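Local coordinates for ABC transporter, periplasmic solute-binding protein (Rhizobium meliloti, PDB 4WED) that probably captures a solute, perhaps a peptide or a nickel-containing ligand, in the periplasm and hands it to an ABC transporter of the inner membrane, at residues A344-A349 and P355-D360; E285-K288 and V292-A295; A233-G238 and A262-V267; W498-S501 and G506-S509. One frame throughout, in Å; residues are numbered along the deposited sequence.

Interaction 1: residues A344-A349 and P355-D360; sequences ALLEKA and PIRSKD
The guanidinium group of Arg357 meets the carboxylate of Glu347 at its edge, while the methyl CD1 of Leu346 approaches it obliquely. The edge contact is a salt bridge: Arg357 NH1 donates to Glu347 OE2 over 2.9 Å, with an N-H...O angle of 152°. From the arginine's side the oxygen lies near the guanidinium plane, yet the donor reaches OE2 from above the carboxylate plane, and the two flat groups are turned 51° apart. The bridge is therefore one-pronged, through a single oxygen and a single nitrogen.

Behind the guanidinium group, along the arginine's own chain, the shaft of Arg357 runs extended from CG to NE and lies against Leu346, whose CB is 3.7 Å from Arg357 CD and whose CD1 is 3.8 Å from the same carbon. The arrangement joins helix 339-348 to the chain that turns back and enters the short edge strand 358-359 of a three-stranded mixed sheet. The arginine has further partners: NH1 also bonds to the carbonyl of Trp351, and NE to that of Val392, so its rotation is fixed by several bonds.

Two residues further on, Lys359 has CG anti to the backbone N (chi1 180°), which sends its chain back toward the C-terminal end of the helix. Its NZ donates to Ala349 O at 2.7 Å, approaching nearly along the C=O axis. The carbonyls near the C-terminal end of a helix carry a partial negative charge, which would probably favour the lysine's ammonium group close by.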
ATOM      1  N   ALA A 344      32.622  16.224   1.580  1.00 59.53           N
ATOM      2  CA  ALA A 344      33.167  16.899   0.416  1.00 65.55           C
ATOM      3  C   ALA A 344      32.092  17.787  -0.240  1.00 66.80           C
ATOM      4  O   ALA A 344      32.369  18.935  -0.591  1.00 73.40           O
ATOM      5  CB  ALA A 344      33.748  15.884  -0.581  1.00 62.09           C
ATOM      6  N   LEU A 345      30.874  17.277  -0.400  1.00 64.26           N
ATOM      7  CA  LEU A 345      29.785  18.120  -0.923  1.00 64.17           C
ATOM      8  C   LEU A 345      29.622  19.329  -0.041  1.00 63.96           C
ATOM      9  O   LEU A 345      29.641  20.458  -0.511  1.00 66.18           O
ATOM     10  CB  LEU A 345      28.461  17.374  -0.955  1.00 63.19           C
ATOM     11  CG  LEU A 345      28.430  16.320  -2.043  1.00 67.37           C
ATOM     12  CD1 LEU A 345      27.335  15.298  -1.818  1.00 65.86           C
ATOM     13  CD2 LEU A 345      28.260  16.993  -3.396  1.00 71.47           C
ATOM     14  N   LEU A 346      29.487  19.104   1.254  1.00 61.90           N
ATOM     15  CA  LEU A 346      29.294  20.234   2.142  1.00 61.73           C
ATOM     16  C   LEU A 346      30.387  21.273   2.021  1.00 62.68           C
ATOM     17  O   LEU A 346      30.120  22.480   2.041  1.00 67.33           O
ATOM     18  CB  LEU A 346      29.194  19.754   3.574  1.00 63.30           C
ATOM     19  CG  LEU A 346      27.946  18.931   3.814  1.00 60.74           C
ATOM     20  CD1 LEU A 346      27.981  18.307   5.181  1.00 57.60           C
ATOM     21  CD2 LEU A 346      26.690  19.766   3.611  1.00 63.07           C
ATOM     22  N   GLU A 347      31.617  20.809   1.904  1.00 65.03           N
ATOM     23  CA  GLU A 347      32.757  21.713   1.703  1.00 71.80           C
ATOM     24  C   GLU A 347      32.690  22.482   0.362  1.00 70.18           C
ATOM     25  O   GLU A 347      32.866  23.687   0.332  1.00 68.94           O
ATOM     26  CB  GLU A 347      34.088  20.954   1.824  1.00 74.90           C
ATOM     27  CG  GLU A 347      35.210  21.814   2.415  1.00 83.43           C
ATOM     28  CD  GLU A 347      36.018  21.101   3.504  1.00 91.80           C
ATOM     29  OE1 GLU A 347      37.067  20.522   3.110  1.00 94.46           O
ATOM     30  OE2 GLU A 347      35.617  21.103   4.722  1.00 83.10           O
ATOM     31  N   LYS A 348      32.432  21.793  -0.736  1.00 71.16           N
ATOM     32  CA  LYS A 348      32.211  22.474  -2.011  1.00 76.60           C
ATOM     33  C   LYS A 348      31.102  23.545  -1.862  1.00 73.17           C
ATOM     34  O   LYS A 348      31.216  24.643  -2.383  1.00 72.02           O
ATOM     35  CB  LYS A 348      31.848  21.465  -3.111  1.00 82.75           C
ATOM     36  CG  LYS A 348      32.982  20.538  -3.532  1.00 90.22           C
ATOM     37  CD  LYS A 348      32.476  19.351  -4.351  1.00 93.62           C
ATOM     38  CE  LYS A 348      33.505  18.220  -4.434  1.00 96.69           C
ATOM     39  NZ  LYS A 348      32.843  16.884  -4.634  1.00 91.91           N
ATOM     40  N   ALA A 349      30.033  23.220  -1.132  1.00 68.76           N
ATOM     41  CA  ALA A 349      28.937  24.173  -0.909  1.00 66.95           C
ATOM     42  C   ALA A 349      29.310  25.287   0.061  1.00 65.96           C
ATOM     43  O   ALA A 349      28.516  26.166   0.275  1.00 66.30           O
ATOM     44  CB  ALA A 349      27.694  23.467  -0.406  1.00 63.57           C
ATOM     45  N   PRO A 355      33.754  20.104  15.041  1.00 62.15           N
ATOM     46  CA  PRO A 355      32.969  18.947  14.565  1.00 61.20           C
ATOM     47  C   PRO A 355      31.732  19.282  13.735  1.00 63.68           C
ATOM     48  O   PRO A 355      31.247  18.417  13.019  1.00 63.66           O
ATOM     49  CB  PRO A 355      32.511  18.290  15.857  1.00 61.02           C
ATOM     50  CG  PRO A 355      32.514  19.391  16.844  1.00 63.05           C
ATOM     51  CD  PRO A 355      33.728  20.198  16.504  1.00 63.37           C
ATOM     52  N   ILE A 356      31.274  20.533  13.835  1.00 63.97           N
ATOM     53  CA  ILE A 356      30.108  21.060  13.117  1.00 64.89           C
ATOM     54  C   ILE A 356      30.515  22.125  12.064  1.00 66.61           C
ATOM     55  O   ILE A 356      31.417  22.979  12.304  1.00 64.06           O
ATOM     56  CB  ILE A 356      29.065  21.688  14.110  1.00 62.59           C
ATOM     57  CG1 ILE A 356      28.540  20.644  15.106  1.00 59.63           C
ATOM     58  CG2 ILE A 356      27.889  22.321  13.346  1.00 64.28           C
ATOM     59  CD1 ILE A 356      27.795  19.488  14.458  1.00 59.41           C
ATOM     60  N   ARG A 357      29.828  22.094  10.920  1.00 61.83           N
ATOM     61  CA  ARG A 357      30.182  22.994   9.822  1.00 62.34           C
ATOM     62  C   ARG A 357      29.399  24.279   9.945  1.00 58.13           C
ATOM     63  O   ARG A 357      28.306  24.286  10.485  1.00 56.74           O
ATOM     64  CB  ARG A 357      29.958  22.336   8.462  1.00 62.79           C
ATOM     65  CG  ARG A 357      30.928  21.198   8.198  1.00 61.86           C
ATOM     66  CD  ARG A 357      30.536  20.393   6.968  1.00 62.90           C
ATOM     67  NE  ARG A 357      31.413  19.229   6.858  1.00 63.86           N
ATOM     68  CZ  ARG A 357      32.593  19.229   6.243  1.00 63.03           C
ATOM     69  NH1 ARG A 357      33.025  20.317   5.614  1.00 62.01           N
ATOM     70  NH2 ARG A 357      33.327  18.120   6.240  1.00 61.27           N
ATOM     71  N   SER A 358      29.988  25.378   9.506  1.00 58.73           N
ATOM     72  CA  SER A 358      29.291  26.649   9.511  1.00 59.03           C
ATOM     73  C   SER A 358      29.532  27.350   8.213  1.00 57.69           C
ATOM     74  O   SER A 358      30.295  26.904   7.379  1.00 57.38           O
ATOM     75  CB  SER A 358      29.700  27.513  10.708  1.00 60.55           C
ATOM     76  OG  SER A 358      31.072  27.795  10.683  1.00 64.95           O
ATOM     77  N   LYS A 359      28.815  28.434   8.022  1.00 63.02           N
ATOM     78  CA  LYS A 359      28.927  29.227   6.827  1.00 62.23           C
ATOM     79  C   LYS A 359      28.375  30.606   7.130  1.00 64.81           C
ATOM     80  O   LYS A 359      27.308  30.721   7.722  1.00 61.12           O
ATOM     81  CB  LYS A 359      28.111  28.597   5.726  1.00 65.67           C
ATOM     82  CG  LYS A 359      28.189  29.407   4.440  1.00 70.80           C
ATOM     83  CD  LYS A 359      27.919  28.509   3.268  1.00 75.20           C
ATOM     84  CE  LYS A 359      27.234  29.248   2.155  1.00 78.18           C
ATOM     85  NZ  LYS A 359      27.035  28.293   1.033  1.00 79.74           N
ATOM     86  N   ASP A 360      29.112  31.649   6.757  1.00 66.59           N
ATOM     87  CA  ASP A 360      28.782  33.019   7.166  1.00 69.44           C
ATOM     88  C   ASP A 360      28.436  33.069   8.673  1.00 66.68           C
ATOM     89  O   ASP A 360      27.563  33.824   9.105  1.00 66.13           O
ATOM     90  CB  ASP A 360      27.674  33.610   6.255  1.00 75.75           C
ATOM     91  CG  ASP A 360      28.151  33.829   4.744  1.00 86.80           C
ATOM     92  OD1 ASP A 360      29.374  33.858   4.431  1.00 86.83           O
ATOM     93  OD2 ASP A 360      27.290  33.981   3.843  1.00 96.20           O
TER

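Interaction 2: residues E285-K288 and V292-A295; sequences EPLK and VRKA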
ATOM      1  N   GLU A 285      17.195  27.558   5.107  1.00 72.93           N
ATOM      2  CA  GLU A 285      17.954  28.119   3.978  1.00 78.40           C
ATOM      3  C   GLU A 285      19.068  27.185   3.413  1.00 71.88           C
ATOM      4  O   GLU A 285      19.352  27.228   2.220  1.00 67.99           O
ATOM      5  CB  GLU A 285      18.535  29.467   4.392  1.00 91.44           C
ATOM      6  CG  GLU A 285      18.578  30.544   3.316  1.00102.53           C
ATOM      7  CD  GLU A 285      19.409  31.737   3.775  1.00114.82           C
ATOM      8  OE1 GLU A 285      19.308  32.115   4.964  1.00125.65           O
ATOM      9  OE2 GLU A 285      20.181  32.293   2.968  1.00120.88           O
ATOM     10  N   PRO A 286      19.687  26.324   4.258  1.00 70.04           N
ATOM     11  CA  PRO A 286      20.679  25.371   3.716  1.00 67.26           C
ATOM     12  C   PRO A 286      20.141  24.243   2.800  1.00 67.04           C
ATOM     13  O   PRO A 286      20.884  23.665   2.002  1.00 66.23           O
ATOM     14  CB  PRO A 286      21.312  24.772   4.983  1.00 67.17           C
ATOM     15  CG  PRO A 286      21.121  25.825   6.049  1.00 68.64           C
ATOM     16  CD  PRO A 286      19.778  26.417   5.738  1.00 70.59           C
ATOM     17  N   LEU A 287      18.862  23.928   2.889  1.00 67.91           N
ATOM     18  CA  LEU A 287      18.350  22.837   2.126  1.00 62.87           C
ATOM     19  C   LEU A 287      17.984  23.309   0.752  1.00 64.52           C
ATOM     20  O   LEU A 287      17.613  22.496  -0.078  1.00 65.82           O
ATOM     21  CB  LEU A 287      17.129  22.288   2.816  1.00 65.17           C
ATOM     22  CG  LEU A 287      17.443  21.692   4.165  1.00 66.44           C
ATOM     23  CD1 LEU A 287      16.146  21.222   4.815  1.00 68.18           C
ATOM     24  CD2 LEU A 287      18.461  20.554   4.025  1.00 66.06           C
ATOM     25  N   LYS A 288      18.045  24.618   0.515  1.00 67.18           N
ATOM     26  CA  LYS A 288      17.834  25.149  -0.838  1.00 71.91           C
ATOM     27  C   LYS A 288      18.975  24.738  -1.736  1.00 72.09           C
ATOM     28  O   LYS A 288      18.816  24.621  -2.937  1.00 78.56           O
ATOM     29  CB  LYS A 288      17.741  26.676  -0.856  1.00 76.59           C
ATOM     30  CG  LYS A 288      16.671  27.247   0.051  1.00 79.77           C
ATOM     31  CD  LYS A 288      16.287  28.653  -0.353  1.00 85.93           C
ATOM     32  CE  LYS A 288      15.270  29.241   0.608  1.00 88.29           C
ATOM     33  NZ  LYS A 288      15.123  30.688   0.328  1.00 93.53           N
ATOM     34  N   VAL A 292      23.548  20.119  -0.518  1.00 61.95           N
ATOM     35  CA  VAL A 292      23.345  19.898   0.917  1.00 58.66           C
ATOM     36  C   VAL A 292      22.309  18.819   1.107  1.00 58.96           C
ATOM     37  O   VAL A 292      22.492  17.906   1.899  1.00 61.49           O
ATOM     38  CB  VAL A 292      22.936  21.195   1.621  1.00 61.50           C
ATOM     39  CG1 VAL A 292      22.471  20.944   3.064  1.00 60.50           C
ATOM     40  CG2 VAL A 292      24.113  22.179   1.587  1.00 66.11           C
ATOM     41  N   ARG A 293      21.225  18.893   0.356  1.00 59.31           N
ATOM     42  CA  ARG A 293      20.250  17.818   0.387  1.00 57.03           C
ATOM     43  C   ARG A 293      20.883  16.429   0.087  1.00 55.45           C
ATOM     44  O   ARG A 293      20.639  15.434   0.785  1.00 53.26           O
ATOM     45  CB  ARG A 293      19.165  18.125  -0.599  1.00 57.60           C
ATOM     46  CG  ARG A 293      18.288  19.269  -0.168  1.00 61.34           C
ATOM     47  CD  ARG A 293      17.060  19.340  -1.076  1.00 65.41           C
ATOM     48  NE  ARG A 293      17.057  20.613  -1.774  1.00 67.79           N
ATOM     49  CZ  ARG A 293      17.013  20.797  -3.072  1.00 70.54           C
ATOM     50  NH1 ARG A 293      16.894  19.796  -3.918  1.00 74.74           N
ATOM     51  NH2 ARG A 293      17.051  22.036  -3.521  1.00 78.39           N
ATOM     52  N   LYS A 294      21.693  16.375  -0.946  1.00 51.69           N
ATOM     53  CA  LYS A 294      22.334  15.146  -1.338  1.00 54.72           C
ATOM     54  C   LYS A 294      23.216  14.646  -0.211  1.00 57.50           C
ATOM     55  O   LYS A 294      23.233  13.457   0.103  1.00 60.31           O
ATOM     56  CB  LYS A 294      23.191  15.436  -2.572  1.00 60.68           C
ATOM     57  CG  LYS A 294      23.808  14.231  -3.263  1.00 66.34           C
ATOM     58  CD  LYS A 294      24.397  14.660  -4.593  1.00 69.00           C
ATOM     59  CE  LYS A 294      25.188  13.547  -5.223  1.00 75.26           C
ATOM     60  NZ  LYS A 294      26.023  14.050  -6.363  1.00 81.91           N
ATOM     61  N   ALA A 295      23.966  15.565   0.388  1.00 56.46           N
ATOM     62  CA  ALA A 295      24.875  15.189   1.433  1.00 61.42           C
ATOM     63  C   ALA A 295      24.081  14.596   2.574  1.00 59.16           C
ATOM     64  O   ALA A 295      24.453  13.558   3.114  1.00 62.11           O
ATOM     65  CB  ALA A 295      25.709  16.377   1.907  1.00 64.26           C
TER
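Arg293 reaches the carbonyl of Leu287 because its chain, with CG beside the backbone N (chi1 -71°), bends at chi3 (-118°) and turns NE back toward the residues that lead into its own helix. There NE donates to Leu287 O at 2.6 Å with an N-H...O angle of 160°, and the oxygen lies close to the guanidinium plane. At 3.2 Å, Arg293 NH2 adds a weak bond to Lys288 O, which sits obliquely to that plane. One side chain thus binds two successive carbonyls of a turn that has helical backbone angles but lacks regular helical bonding. The other terminal nitrogen of the guanidinium, NH1, has a weak bond to the carbonyl of Asp486.

Val292 supplies the apolar half. Its CG1 lies 4.1 Å from Leu287 CD2, the two side chains crossing at about a right angle, and 4.4 Å from Pro286 CB. Separately, Val292 CB closes on the backbone oxygen Pro286 O at 3.2 Å.

The turn 285-288 connects strand 274-279 to helix 290-299. Leu287 packs on Phe279 of that strand and on Leu366 of strand 362-370, Pro286 rests on Leu364, and Val292 faces Leu346 of helix 339-348.

Interaction 3: residues A233-G238 and A262-V267; sequences AALRAG and AGFNVV
Apolar packing without any hydrogen bond across it joins the last turn of helix 228-237 to the chain that leaves helix 253-261 and enters strand 265-269. Phe264 lies at its centre. Leu235 CG stands over one face of the phenyl ring, displaced toward the rim, with Phe264 CE1 4.3 Å away. The far end of the ring pushes up against the helix backbone: Phe264 CZ is 3.6 Å from Arg236 CA and equally close to Leu235 O. Alongside, the aliphatic base of the arginine takes part, Arg236 CG lying 3.9 Å from Phe264 CE2.

Both helices end in the same way, by a Schellman motif built on a glycine of positive phi. Gly238 ends the first helix, its N bonded to Leu235 O. Gly263 ends the second, with its own N bonded to Glu260 O and Phe264 N to Leu259 O; this turn sets the phenylalanine just past the helix, where it can point at the neighbouring one. A serine in place of Phe264 would probably open a gap between the two helix ends and leave Leu235 without the ring its CG rests on.

Arg236 then extends past the phenyl ring, whose plane is 68° from that of the guanidinium, so the two do not stack. Instead the methyl of Ala262 sits over one face of the guanidinium, with Ala262 CB 3.4 Å from Arg236 NH1. Leu235 also touches Ala499 of strand 488-500, and Phe264 packs back on Leu259 of the helix that precedes it.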
ATOM      1  N   ALA A 233       2.122 -16.779  20.780  1.00 84.37           N
ATOM      2  CA  ALA A 233       1.939 -18.011  21.559  1.00 89.01           C
ATOM      3  C   ALA A 233       1.130 -19.025  20.787  1.00 89.84           C
ATOM      4  O   ALA A 233       1.510 -20.198  20.706  1.00 91.08           O
ATOM      5  CB  ALA A 233       1.244 -17.706  22.873  1.00 91.36           C
ATOM      6  N   ALA A 234       0.030 -18.552  20.183  1.00 90.13           N
ATOM      7  CA  ALA A 234      -0.936 -19.443  19.529  1.00 87.72           C
ATOM      8  C   ALA A 234      -0.353 -20.210  18.349  1.00 83.93           C
ATOM      9  O   ALA A 234      -0.746 -21.349  18.065  1.00 83.35           O
ATOM     10  CB  ALA A 234      -2.162 -18.668  19.121  1.00 83.57           C
ATOM     11  N   LEU A 235       0.619 -19.594  17.692  1.00 84.11           N
ATOM     12  CA  LEU A 235       1.297 -20.230  16.551  1.00 84.66           C
ATOM     13  C   LEU A 235       2.268 -21.322  17.048  1.00 87.11           C
ATOM     14  O   LEU A 235       2.331 -22.431  16.493  1.00 84.94           O
ATOM     15  CB  LEU A 235       2.029 -19.165  15.715  1.00 82.34           C
ATOM     16  CG  LEU A 235       2.842 -19.647  14.511  1.00 83.56           C
ATOM     17  CD1 LEU A 235       1.965 -20.361  13.488  1.00 83.18           C
ATOM     18  CD2 LEU A 235       3.548 -18.476  13.858  1.00 80.90           C
ATOM     19  N   ARG A 236       3.006 -20.991  18.103  1.00 89.90           N
ATOM     20  CA  ARG A 236       3.943 -21.914  18.729  1.00 96.25           C
ATOM     21  C   ARG A 236       3.306 -23.214  19.226  1.00 96.10           C
ATOM     22  O   ARG A 236       3.938 -24.265  19.208  1.00 96.62           O
ATOM     23  CB  ARG A 236       4.612 -21.243  19.923  1.00102.72           C
ATOM     24  CG  ARG A 236       5.600 -20.122  19.613  1.00103.21           C
ATOM     25  CD  ARG A 236       6.336 -19.811  20.919  1.00110.29           C
ATOM     26  NE  ARG A 236       7.320 -18.727  20.838  1.00112.47           N
ATOM     27  CZ  ARG A 236       8.624 -18.855  21.121  1.00113.29           C
ATOM     28  NH1 ARG A 236       9.139 -20.024  21.487  1.00109.05           N
ATOM     29  NH2 ARG A 236       9.428 -17.800  21.015  1.00115.46           N
ATOM     30  N   ALA A 237       2.062 -23.113  19.684  1.00 94.34           N
ATOM     31  CA  ALA A 237       1.315 -24.247  20.235  1.00 96.16           C
ATOM     32  C   ALA A 237       0.679 -25.149  19.176  1.00 96.34           C
ATOM     33  O   ALA A 237       0.378 -26.315  19.460  1.00101.08           O
ATOM     34  CB  ALA A 237       0.231 -23.743  21.175  1.00 94.88           C
ATOM     35  N   GLY A 238       0.479 -24.633  17.967  1.00 91.54           N
ATOM     36  CA  GLY A 238      -0.289 -25.351  16.962  1.00 91.86           C
ATOM     37  C   GLY A 238      -1.770 -24.983  16.991  1.00 95.41           C
ATOM     38  O   GLY A 238      -2.598 -25.715  16.427  1.00 94.50           O
ATOM     39  N   ALA A 262      12.355 -19.474  17.654  1.00103.77           N
ATOM     40  CA  ALA A 262      11.617 -20.707  17.898  1.00101.74           C
ATOM     41  C   ALA A 262      11.608 -21.706  16.712  1.00104.00           C
ATOM     42  O   ALA A 262      10.837 -22.660  16.730  1.00107.90           O
ATOM     43  CB  ALA A 262      10.202 -20.357  18.287  1.00 98.46           C
ATOM     44  N   GLY A 263      12.440 -21.486  15.689  1.00102.85           N
ATOM     45  CA  GLY A 263      12.481 -22.346  14.500  1.00 97.38           C
ATOM     46  C   GLY A 263      11.303 -22.181  13.548  1.00 92.39           C
ATOM     47  O   GLY A 263      11.067 -23.034  12.706  1.00 89.70           O
ATOM     48  N   PHE A 264      10.548 -21.098  13.653  1.00 90.57           N
ATOM     49  CA  PHE A 264       9.397 -20.923  12.723  1.00 89.55           C
ATOM     50  C   PHE A 264       9.742 -20.281  11.379  1.00 85.00           C
ATOM     51  O   PHE A 264      10.728 -19.559  11.255  1.00 80.44           O
ATOM     52  CB  PHE A 264       8.214 -20.191  13.383  1.00 89.41           C
ATOM     53  CG  PHE A 264       7.369 -21.098  14.239  1.00 93.05           C
ATOM     54  CD1 PHE A 264       6.442 -21.956  13.658  1.00 95.43           C
ATOM     55  CD2 PHE A 264       7.530 -21.132  15.608  1.00 97.65           C
ATOM     56  CE1 PHE A 264       5.678 -22.821  14.429  1.00 96.74           C
ATOM     57  CE2 PHE A 264       6.770 -21.991  16.384  1.00102.95           C
ATOM     58  CZ  PHE A 264       5.841 -22.832  15.792  1.00100.23           C
ATOM     59  N   ASN A 265       8.918 -20.595  10.379  1.00 82.95           N
ATOM     60  CA  ASN A 265       8.988 -19.963   9.074  1.00 81.05           C
ATOM     61  C   ASN A 265       8.505 -18.534   9.148  1.00 75.90           C
ATOM     62  O   ASN A 265       7.350 -18.270   9.491  1.00 72.55           O
ATOM     63  CB  ASN A 265       8.131 -20.724   8.075  1.00 84.86           C
ATOM     64  CG  ASN A 265       8.741 -22.053   7.697  1.00 88.75           C
ATOM     65  OD1 ASN A 265       9.716 -22.093   6.942  1.00 98.43           O
ATOM     66  ND2 ASN A 265       8.181 -23.148   8.213  1.00 87.10           N
ATOM     67  N   VAL A 266       9.407 -17.615   8.843  1.00 72.88           N
ATOM     68  CA  VAL A 266       9.098 -16.206   8.894  1.00 69.20           C
ATOM     69  C   VAL A 266       9.435 -15.633   7.546  1.00 67.56           C
ATOM     70  O   VAL A 266      10.523 -15.820   7.004  1.00 67.30           O
ATOM     71  CB  VAL A 266       9.790 -15.482  10.057  1.00 70.08           C
ATOM     72  CG1 VAL A 266       9.462 -14.008  10.046  1.00 68.69           C
ATOM     73  CG2 VAL A 266       9.298 -16.065  11.384  1.00 71.55           C
ATOM     74  N   VAL A 267       8.427 -14.954   7.020  1.00 65.91           N
ATOM     75  CA  VAL A 267       8.345 -14.625   5.665  1.00 64.77           C
ATOM     76  C   VAL A 267       8.136 -13.141   5.585  1.00 63.84           C
ATOM     77  O   VAL A 267       7.122 -12.620   6.023  1.00 63.68           O
ATOM     78  CB  VAL A 267       7.177 -15.359   5.020  1.00 66.55           C
ATOM     79  CG1 VAL A 267       6.974 -14.886   3.560  1.00 66.44           C
ATOM     80  CG2 VAL A 267       7.455 -16.852   5.067  1.00 67.04           C
TER

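Interaction 4: residues W498-S501 and G506-S509; sequences WAHS and GFTS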
ATOM      1  N   TRP A 498       4.981 -12.062   7.822  1.00 61.52           N
ATOM      2  CA  TRP A 498       4.065 -13.156   8.118  1.00 62.48           C
ATOM      3  C   TRP A 498       4.816 -14.300   8.744  1.00 61.86           C
ATOM      4  O   TRP A 498       6.005 -14.448   8.519  1.00 63.13           O
ATOM      5  CB  TRP A 498       3.366 -13.611   6.840  1.00 62.63           C
ATOM      6  CG  TRP A 498       2.327 -12.636   6.353  1.00 59.89           C
ATOM      7  CD1 TRP A 498       2.539 -11.458   5.698  1.00 59.39           C
ATOM      8  CD2 TRP A 498       0.922 -12.758   6.506  1.00 60.56           C
ATOM      9  NE1 TRP A 498       1.341 -10.823   5.439  1.00 57.40           N
ATOM     10  CE2 TRP A 498       0.330 -11.606   5.930  1.00 60.69           C
ATOM     11  CE3 TRP A 498       0.095 -13.713   7.102  1.00 63.88           C
ATOM     12  CZ2 TRP A 498      -1.052 -11.419   5.900  1.00 60.25           C
ATOM     13  CZ3 TRP A 498      -1.279 -13.520   7.086  1.00 64.11           C
ATOM     14  CH2 TRP A 498      -1.839 -12.384   6.479  1.00 63.50           C
ATOM     15  N   ALA A 499       4.153 -15.073   9.604  1.00 63.55           N
ATOM     16  CA  ALA A 499       4.692 -16.368   9.987  1.00 63.29           C
ATOM     17  C   ALA A 499       3.632 -17.433   9.833  1.00 63.92           C
ATOM     18  O   ALA A 499       2.465 -17.161  10.043  1.00 64.31           O
ATOM     19  CB  ALA A 499       5.241 -16.344  11.393  1.00 66.89           C
ATOM     20  N   HIS A 500       4.049 -18.633   9.429  1.00 65.18           N
ATOM     21  CA  HIS A 500       3.193 -19.810   9.387  1.00 66.13           C
ATOM     22  C   HIS A 500       3.812 -20.991  10.105  1.00 71.98           C
ATOM     23  O   HIS A 500       5.002 -20.994  10.486  1.00 73.09           O
ATOM     24  CB  HIS A 500       2.894 -20.246   7.945  1.00 66.34           C
ATOM     25  CG  HIS A 500       4.102 -20.580   7.114  1.00 66.15           C
ATOM     26  ND1 HIS A 500       4.812 -21.760   7.246  1.00 70.83           N
ATOM     27  CD2 HIS A 500       4.695 -19.898   6.109  1.00 66.08           C
ATOM     28  CE1 HIS A 500       5.806 -21.771   6.372  1.00 71.64           C
ATOM     29  NE2 HIS A 500       5.747 -20.657   5.657  1.00 68.52           N
ATOM     30  N   SER A 501       2.992 -22.026  10.257  1.00 74.86           N
ATOM     31  CA  SER A 501       3.428 -23.226  10.930  1.00 76.84           C
ATOM     32  C   SER A 501       4.152 -24.098   9.914  1.00 77.24           C
ATOM     33  O   SER A 501       4.097 -23.860   8.701  1.00 76.39           O
ATOM     34  CB  SER A 501       2.247 -23.956  11.571  1.00 77.37           C
ATOM     35  OG  SER A 501       1.180 -24.147  10.674  1.00 75.10           O
ATOM     36  N   GLY A 506       3.347 -23.738   0.443  1.00 62.24           N
ATOM     37  CA  GLY A 506       2.777 -22.945  -0.619  1.00 61.23           C
ATOM     38  C   GLY A 506       2.386 -21.565  -0.185  1.00 58.95           C
ATOM     39  O   GLY A 506       1.683 -20.892  -0.921  1.00 58.45           O
ATOM     40  N   PHE A 507       2.857 -21.108   0.977  1.00 64.00           N
ATOM     41  CA  PHE A 507       2.490 -19.766   1.432  1.00 63.73           C
ATOM     42  C   PHE A 507       3.007 -18.714   0.452  1.00 64.56           C
ATOM     43  O   PHE A 507       4.179 -18.743   0.045  1.00 63.81           O
ATOM     44  CB  PHE A 507       2.986 -19.430   2.834  1.00 64.34           C
ATOM     45  CG  PHE A 507       2.667 -18.017   3.253  1.00 63.41           C
ATOM     46  CD1 PHE A 507       1.396 -17.680   3.679  1.00 62.72           C
ATOM     47  CD2 PHE A 507       3.623 -17.023   3.208  1.00 64.18           C
ATOM     48  CE1 PHE A 507       1.108 -16.374   4.067  1.00 62.26           C
ATOM     49  CE2 PHE A 507       3.329 -15.717   3.556  1.00 62.06           C
ATOM     50  CZ  PHE A 507       2.073 -15.393   3.990  1.00 62.17           C
ATOM     51  N   THR A 508       2.108 -17.808   0.083  1.00 61.84           N
ATOM     52  CA  THR A 508       2.386 -16.791  -0.917  1.00 60.84           C
ATOM     53  C   THR A 508       2.074 -15.436  -0.296  1.00 59.29           C
ATOM     54  O   THR A 508       0.932 -15.187   0.095  1.00 63.21           O
ATOM     55  CB  THR A 508       1.519 -17.049  -2.163  1.00 59.77           C
ATOM     56  OG1 THR A 508       1.786 -18.372  -2.677  1.00 61.02           O
ATOM     57  CG2 THR A 508       1.783 -16.017  -3.237  1.00 61.01           C
ATOM     58  N   SER A 509       3.081 -14.575  -0.173  1.00 57.02           N
ATOM     59  CA  SER A 509       2.895 -13.294   0.502  1.00 56.45           C
ATOM     60  C   SER A 509       1.812 -12.495  -0.229  1.00 56.80           C
ATOM     61  O   SER A 509       1.805 -12.419  -1.452  1.00 54.30           O
ATOM     62  CB  SER A 509       4.180 -12.459   0.506  1.00 56.79           C
ATOM     63  OG  SER A 509       5.282 -13.141   1.030  1.00 61.42           O
TER
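An aromatic cluster of Trp498, His500 and Phe507 links the end of the long strand 488-500 to the loop that follows the short strand 504-505. Trp498 and His500, two residues apart, both direct their side chains to the same side of the strand, and Phe507 comes in against the two of them. Its CZ meets Trp498 CB at 3.6 Å and Trp498 CG at the same distance, while Phe507 CB, at the other end of the side chain, lies 3.7 Å from His500 CD2. Neither ring pair is a true stack: the planes are inclined by 42° for the tryptophan's five-membered ring and by 46° for the histidine.

His500 CG sits in the crowded position between the backbone N and the carbonyl carbon (chi1 59°), and the ring is held by ND1, which donates to Ser501 O at 2.7 Å from above the carbonyl plane. An alanine at His500 would remove this bond and is likely to leave Phe507 CB and the Ser501 carbonyl without their partner. Leu242 of strand 242-244 touches all three rings' residues. Cohesion across the two segments therefore rests on van der Waals contact, with the one strong polar bond serving to fix the histidine's rotation.

How the interactions relate
From the N terminus the contacts come as interaction 3, interaction 2, interaction 1 and interaction 4, each closing before the next opens, so none nests or crosses. Interaction 3 spans 23 intervening residues, including strand 242-244 and all of helix 253-261; the others close short turns of three, five and four residues. In space they form two pairs. Interactions 1 and 2 touch where helix 339-348 packs on helix 290-299, through Leu346 CG and Ala295 CB at 3.9 Å. Interactions 3 and 4 meet on neighbouring strands 265-269 and 488-500, with a probable hydrogen bond from Trp498 N to Val267 O. The centres of interactions 2 and 3 lie about 46 Å apart.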